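Local coordinates for type III pantothenate kinase (Campylobacter jejuni, PDB 2NRH) that probably phosphorylates pantothenate with ATP, opening the pathway to coenzyme A, and works as a homodimer, at the interface of chains A and B. Residues are numbered along the deposited sequence; one frame, centred on the assembly and turned at random. Chains: chain A/B, Transcriptional activator, putative, Baf family.

Contacts 1 and 3 are neighbouring patches of one chain junction: their C-alpha centres lie about 6 Å apart, and they share A:Tyr70, A:Gly109 and B:Pro143. Contact 2 sits about 36 Å from contact 1 and 38 Å from contact 3, where the two-fold axis repeats the junction with the chains exchanged. The segment 143-145 and Tyr70 serve both ends, with chain A and chain B swapping roles. The patch centres are about 10 to 14 Å from the predicted catalytic Asp76 of the chain that supplies Tyr70, so dimerisation may shape each substrate pocket.

Contact 1: the interface of chains A and B. Residues chain A 70, 72, 109-111; chain B 129, 143, 145-146, 149.
This is a two-fold homodimer interface in which A:Tyr70 and strand 109-113 of chain A meet the start of helix 146-165 of chain B, joining the subunits through polar and apolar contacts. The phenol hydroxyl A:Tyr70 OH forms a hydrogen bond with the side-chain hydroxyl B:Thr146 OG1 at 3.1 Å; which group donates is not decided. With CG anti to the backbone N (chi1 -177°), the ring of A:Tyr70 points its hydroxyl OH at the start of the helix, 3.4 Å from B:Ala149 CB. B:Lys145 N sits over one ring face, 3.8 Å above the plane and displaced toward the rim, while A:Gly72 of the tyrosine's own chain lies in plane at the edge. On strand 109-113, A:Ile111 N donates to B:Ala149 O at 3.1 Å. That bond is nearly straight, 168° at the hydrogen, but the donor stands above the carbonyl plane, 61° out of it. The weaker A:Gly109 N to B:Pro143 O bond measures 3.4 Å. Looser apolar contacts lie beside these bonds: A:Ile111 CD1 lies 4.0 Å from both B:Leu129 CD2 and B:Ala149 CB, and B:Pro143 CG touches A:Phe110 CB. Since A:Tyr70 and B:Thr146 are both predicted substrate-binding residues, the patch probably builds one pantothenate pocket from two subunits.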
loop_
_atom_site.group_PDB
_atom_site.type_symbol
_atom_site.label_atom_id
_atom_site.label_comp_id
_atom_site.label_asym_id
_atom_site.label_seq_id
_atom_site.Cartn_x
_atom_site.Cartn_y
_atom_site.Cartn_z
ATOM N N TYR A 70 -0.846 23.954 4.582
ATOM C CA TYR A 70 -0.806 22.620 5.153
ATOM C C TYR A 70 -0.318 22.735 6.574
ATOM O O TYR A 70 0.730 23.308 6.807
ATOM C CB TYR A 70 0.151 21.742 4.311
ATOM C CG TYR A 70 0.283 20.279 4.684
ATOM C CD1 TYR A 70 -0.256 19.289 3.863
ATOM C CD2 TYR A 70 0.970 19.873 5.825
ATOM C CE1 TYR A 70 -0.119 17.951 4.150
ATOM C CE2 TYR A 70 1.090 18.504 6.137
ATOM C CZ TYR A 70 0.545 17.556 5.283
ATOM O OH TYR A 70 0.652 16.210 5.552
ATOM N N GLY A 72 1.430 21.429 9.963
ATOM C CA GLY A 72 2.378 20.425 10.421
ATOM C C GLY A 72 3.079 19.674 9.286
ATOM O O GLY A 72 3.277 18.465 9.369
ATOM N N GLY A 109 -0.320 17.945 -0.524
ATOM C CA GLY A 109 0.515 16.760 -0.711
ATOM C C GLY A 109 0.143 15.591 0.159
ATOM O O GLY A 109 -0.631 15.714 1.130
ATOM N N PHE A 110 0.685 14.438 -0.200
ATOM C CA PHE A 110 0.186 13.177 0.387
ATOM C C PHE A 110 1.343 12.230 0.626
ATOM O O PHE A 110 2.470 12.508 0.202
ATOM C CB PHE A 110 -1.024 12.571 -0.396
ATOM C CG PHE A 110 -0.739 12.264 -1.856
ATOM C CD1 PHE A 110 -0.462 10.947 -2.270
ATOM C CD2 PHE A 110 -0.739 13.283 -2.814
ATOM C CE1 PHE A 110 -0.189 10.669 -3.618
ATOM C CE2 PHE A 110 -0.472 13.016 -4.176
ATOM C CZ PHE A 110 -0.209 11.713 -4.581
ATOM N N ILE A 111 1.104 11.170 1.393
ATOM C CA ILE A 111 2.213 10.319 1.829
ATOM C C ILE A 111 1.895 8.873 1.559
ATOM O O ILE A 111 0.743 8.416 1.773
ATOM C CB ILE A 111 2.476 10.464 3.321
ATOM C CG1 ILE A 111 2.886 11.908 3.658
ATOM C CG2 ILE A 111 3.549 9.441 3.838
ATOM C CD1 ILE A 111 2.651 12.292 5.146
ATOM N N LEU B 129 3.299 9.565 11.714
ATOM C CA LEU B 129 2.338 8.979 10.774
ATOM C C LEU B 129 1.391 7.979 11.465
ATOM O O LEU B 129 0.508 7.403 10.808
ATOM C CB LEU B 129 3.070 8.353 9.583
ATOM C CG LEU B 129 4.282 9.166 9.057
ATOM C CD1 LEU B 129 5.015 8.368 7.980
ATOM C CD2 LEU B 129 3.884 10.579 8.510
ATOM N N PRO B 143 -4.489 17.070 0.011
ATOM C CA PRO B 143 -4.701 17.182 1.458
ATOM C C PRO B 143 -3.876 18.273 2.147
ATOM O O PRO B 143 -2.819 18.668 1.672
ATOM C CB PRO B 143 -4.348 15.783 1.985
ATOM C CG PRO B 143 -4.008 14.928 0.747
ATOM C CD PRO B 143 -3.720 15.864 -0.362
ATOM N N LYS B 145 -3.543 18.353 5.865
ATOM C CA LYS B 145 -3.068 17.893 7.157
ATOM C C LYS B 145 -2.646 16.404 7.038
ATOM O O LYS B 145 -3.143 15.688 6.160
ATOM C CB LYS B 145 -4.160 18.101 8.232
ATOM C CG LYS B 145 -5.520 17.479 7.934
ATOM C CD LYS B 145 -6.572 18.018 8.895
ATOM C CE LYS B 145 -7.513 16.900 9.450
ATOM N NZ LYS B 145 -8.238 17.301 10.743
ATOM N N THR B 146 -1.741 15.966 7.918
ATOM C CA THR B 146 -1.183 14.621 7.879
ATOM C C THR B 146 -2.172 13.434 7.920
ATOM O O THR B 146 -1.958 12.444 7.205
ATOM C CB THR B 146 -0.008 14.434 8.873
ATOM O OG1 THR B 146 1.087 15.248 8.445
ATOM C CG2 THR B 146 0.470 13.008 8.876
ATOM N N ALA B 149 -3.307 13.373 4.513
ATOM C CA ALA B 149 -2.226 12.999 3.607
ATOM C C ALA B 149 -2.054 11.445 3.494
ATOM O O ALA B 149 -1.808 10.909 2.389
ATOM C CB ALA B 149 -0.951 13.661 3.993
#

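Contact 2: the interface of chains A and B. Residues chain A 143-145; chain B 69-71, 108.
In B:Tyr70, CG stands anti to the backbone N (chi1 -175°), which turns the ring against the backbone of A:Gln144; the A:Gln144 side chain bends at chi2 (122°) toward B:Ile69 and B:Gly108. Across this dimer interface the two loops lie against each other. The carbonyl carbon A:Gln144 C rests over one face of the B:Tyr70 ring, 3.9 Å from its centroid, and A:Lys145 N follows above the ring centre, so a stretch of peptide rather than a side chain lines that face. The carbonyl A:Gln144 O accepts a hydrogen bond from B:Gln71 N at 3.0 Å, the donor tilted 27° from the carbonyl plane. This bond ties the loop after B:Tyr70 to the loop leading into the helix of chain A. The aliphatic part of A:Gln144 supplies apolar packing, with its CG 3.6 Å from B:Tyr70 CA and 3.7 Å from B:Ile69 CG1. Further out, A:Lys145 and B:Gln71 run side by side and point the same way, in loose contact: A:Lys145 CB is 4.1 Å from the amide oxygen B:Gln71 OE1. The glutamine head is linked to chain B through water, since the amide A:Gln144 NE2 reaches water 1 at 2.5 Å, and that same water lies 2.9 Å from the backbone B:Ile69 N.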
loop_
_atom_site.group_PDB
_atom_site.type_symbol
_atom_site.label_atom_id
_atom_site.label_comp_id
_atom_site.label_asym_id
_atom_site.label_seq_id
_atom_site.Cartn_x
_atom_site.Cartn_y
_atom_site.Cartn_z
ATOM N N PRO A 143 -0.593 -9.175 -13.684
ATOM C CA PRO A 143 0.305 -10.235 -13.205
ATOM C C PRO A 143 -0.323 -11.638 -13.184
ATOM O O PRO A 143 -1.543 -11.795 -13.105
ATOM C CB PRO A 143 0.569 -9.826 -11.769
ATOM C CG PRO A 143 0.349 -8.380 -11.743
ATOM C CD PRO A 143 -0.752 -8.105 -12.685
ATOM N N GLN A 144 0.543 -12.636 -13.178
ATOM C CA GLN A 144 0.152 -14.012 -13.088
ATOM C C GLN A 144 0.990 -14.871 -12.142
ATOM O O GLN A 144 0.970 -16.089 -12.200
ATOM C CB GLN A 144 0.023 -14.596 -14.518
ATOM C CG GLN A 144 -1.490 -14.806 -14.815
ATOM C CD GLN A 144 -1.939 -14.084 -15.970
ATOM O OE1 GLN A 144 -1.347 -13.077 -16.331
ATOM N NE2 GLN A 144 -3.025 -14.574 -16.606
ATOM N N LYS A 145 1.756 -14.242 -11.278
ATOM C CA LYS A 145 2.256 -14.928 -10.083
ATOM C C LYS A 145 2.312 -13.974 -8.890
ATOM O O LYS A 145 2.252 -12.751 -9.052
ATOM C CB LYS A 145 3.603 -15.565 -10.336
ATOM C CG LYS A 145 4.671 -14.619 -10.719
ATOM C CD LYS A 145 5.423 -15.151 -11.903
ATOM C CE LYS A 145 6.801 -15.499 -11.529
ATOM N NZ LYS A 145 7.565 -15.598 -12.803
ATOM N N ILE B 69 -3.790 -18.917 -15.660
ATOM C CA ILE B 69 -2.388 -19.405 -15.696
ATOM C C ILE B 69 -1.565 -18.814 -14.548
ATOM O O ILE B 69 -0.307 -18.855 -14.555
ATOM C CB ILE B 69 -1.636 -19.041 -17.010
ATOM C CG1 ILE B 69 -1.708 -17.544 -17.289
ATOM C CG2 ILE B 69 -2.105 -19.923 -18.173
ATOM C CD1 ILE B 69 -0.818 -17.111 -18.421
ATOM N N TYR B 70 -2.285 -18.165 -13.640
ATOM C CA TYR B 70 -1.733 -17.513 -12.466
ATOM C C TYR B 70 -1.326 -18.611 -11.538
ATOM O O TYR B 70 -2.174 -19.296 -10.999
ATOM C CB TYR B 70 -2.806 -16.623 -11.790
ATOM C CG TYR B 70 -2.346 -15.767 -10.609
ATOM C CD1 TYR B 70 -2.503 -14.371 -10.630
ATOM C CD2 TYR B 70 -1.777 -16.348 -9.469
ATOM C CE1 TYR B 70 -2.108 -13.584 -9.551
ATOM C CE2 TYR B 70 -1.387 -15.599 -8.399
ATOM C CZ TYR B 70 -1.559 -14.220 -8.427
ATOM O OH TYR B 70 -1.173 -13.486 -7.335
ATOM N N GLN B 71 -0.021 -18.753 -11.339
ATOM C CA GLN B 71 0.523 -19.821 -10.494
ATOM C C GLN B 71 0.028 -19.796 -9.038
ATOM O O GLN B 71 0.175 -18.817 -8.329
ATOM C CB GLN B 71 2.056 -19.758 -10.489
ATOM C CG GLN B 71 2.708 -19.671 -11.875
ATOM C CD GLN B 71 4.210 -19.412 -11.786
ATOM O OE1 GLN B 71 4.818 -19.456 -10.690
ATOM N NE2 GLN B 71 4.826 -19.129 -12.937
ATOM N N GLY B 108 -5.612 -12.334 -14.998
ATOM C CA GLY B 108 -4.522 -11.830 -14.174
ATOM C C GLY B 108 -5.137 -11.113 -13.008
ATOM O O GLY B 108 -6.352 -10.998 -12.930
HETATM O O HOH W 1 -4.507 -16.105 -15.360
#

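Contact 3: the interface of chains A and B. Residues chain A 69-70, 107-109; chain B 142-144.
One face of the A:Tyr70 ring is met by the backbone carbonyl B:Gln144 O, 3.5 Å above the plane and displaced toward the rim. On the same side, B:Gln144 CA stands above the ring's CD1 corner, 3.6 Å from A:Tyr70 CD1. The other aromatic group, B:Phe142, engages chain A mainly by its base: B:Phe142 CB lies 3.5 Å from the carbonyl A:Leu107 O and 4.1 Å from A:Gly108 CA, whereas its ring nears that carbonyl only through CD2. A:Gly108 has no side chain, and its CA comes within 3.4 Å of B:Pro143 O, so the two backbones can approach closely there. B:Gln144 carries the largest hidden surface of the patch. Bent at chi2 (-86°), its side chain lies alongside A:Ile69, both pointing the same way, and the amide oxygen B:Gln144 OE1 sits 3.4 Å from A:Ile69 CG1. That oxygen is also 3.7 Å from A:Leu107 O, another acceptor, so the modelled turn of the amide deserves caution. Besides the weak bond from A:Gly109 to B:Pro143, the patch relies largely on close packing. It seats the segment 142-144 of one subunit against two loops of the other, which probably helps hold A:Tyr70 in place beside the substrate site of the dimer.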
loop_
_atom_site.group_PDB
_atom_site.type_symbol
_atom_site.label_atom_id
_atom_site.label_comp_id
_atom_site.label_asym_id
_atom_site.label_seq_id
_atom_site.Cartn_x
_atom_site.Cartn_y
_atom_site.Cartn_z
ATOM N N ILE A 69 -0.585 26.084 2.965
ATOM C CA ILE A 69 -1.855 25.985 3.665
ATOM C C ILE A 69 -1.982 24.644 4.405
ATOM O O ILE A 69 -3.068 24.283 4.847
ATOM C CB ILE A 69 -3.051 26.286 2.735
ATOM C CG1 ILE A 69 -3.036 25.363 1.501
ATOM C CG2 ILE A 69 -3.075 27.814 2.435
ATOM C CD1 ILE A 69 -3.643 25.960 0.213
ATOM N N TYR A 70 -0.846 23.954 4.582
ATOM C CA TYR A 70 -0.806 22.620 5.153
ATOM C C TYR A 70 -0.318 22.735 6.574
ATOM O O TYR A 70 0.730 23.308 6.807
ATOM C CB TYR A 70 0.151 21.742 4.311
ATOM C CG TYR A 70 0.283 20.279 4.684
ATOM C CD1 TYR A 70 -0.256 19.289 3.863
ATOM C CD2 TYR A 70 0.970 19.873 5.825
ATOM C CE1 TYR A 70 -0.119 17.951 4.150
ATOM C CE2 TYR A 70 1.090 18.504 6.137
ATOM C CZ TYR A 70 0.545 17.556 5.283
ATOM O OH TYR A 70 0.652 16.210 5.552
ATOM N N LEU A 107 0.586 23.779 -2.296
ATOM C CA LEU A 107 -0.874 23.599 -2.299
ATOM C C LEU A 107 -1.304 22.238 -1.744
ATOM O O LEU A 107 -2.436 21.781 -1.974
ATOM C CB LEU A 107 -1.449 23.817 -3.709
ATOM C CG LEU A 107 -0.870 25.030 -4.467
ATOM C CD1 LEU A 107 -1.332 25.048 -5.942
ATOM C CD2 LEU A 107 -1.119 26.384 -3.744
ATOM N N GLY A 108 -0.402 21.592 -1.005
ATOM C CA GLY A 108 -0.724 20.303 -0.413
ATOM C C GLY A 108 0.052 19.128 -0.987
ATOM O O GLY A 108 0.958 19.293 -1.809
ATOM N N GLY A 109 -0.320 17.945 -0.524
ATOM C CA GLY A 109 0.515 16.760 -0.711
ATOM C C GLY A 109 0.143 15.591 0.159
ATOM O O GLY A 109 -0.631 15.714 1.130
ATOM N N PHE B 142 -5.992 18.119 -3.091
ATOM C CA PHE B 142 -4.778 17.791 -2.310
ATOM C C PHE B 142 -5.001 18.001 -0.818
ATOM O O PHE B 142 -5.654 18.963 -0.416
ATOM C CB PHE B 142 -3.519 18.529 -2.806
ATOM C CG PHE B 142 -3.227 18.285 -4.264
ATOM C CD1 PHE B 142 -2.830 17.030 -4.710
ATOM C CD2 PHE B 142 -3.408 19.298 -5.205
ATOM C CE1 PHE B 142 -2.597 16.793 -6.091
ATOM C CE2 PHE B 142 -3.171 19.085 -6.567
ATOM C CZ PHE B 142 -2.773 17.825 -7.015
ATOM N N PRO B 143 -4.489 17.070 0.011
ATOM C CA PRO B 143 -4.701 17.182 1.458
ATOM C C PRO B 143 -3.876 18.273 2.147
ATOM O O PRO B 143 -2.819 18.668 1.672
ATOM C CB PRO B 143 -4.348 15.783 1.985
ATOM C CG PRO B 143 -4.008 14.928 0.747
ATOM C CD PRO B 143 -3.720 15.864 -0.362
ATOM N N GLN B 144 -4.380 18.750 3.283
ATOM C CA GLN B 144 -3.770 19.888 3.991
ATOM C C GLN B 144 -3.351 19.594 5.437
ATOM O O GLN B 144 -2.896 20.480 6.157
ATOM C CB GLN B 144 -4.710 21.085 3.970
ATOM C CG GLN B 144 -5.681 21.139 2.785
ATOM C CD GLN B 144 -5.102 21.786 1.553
ATOM O OE1 GLN B 144 -3.880 22.026 1.462
ATOM N NE2 GLN B 144 -5.980 22.070 0.571
#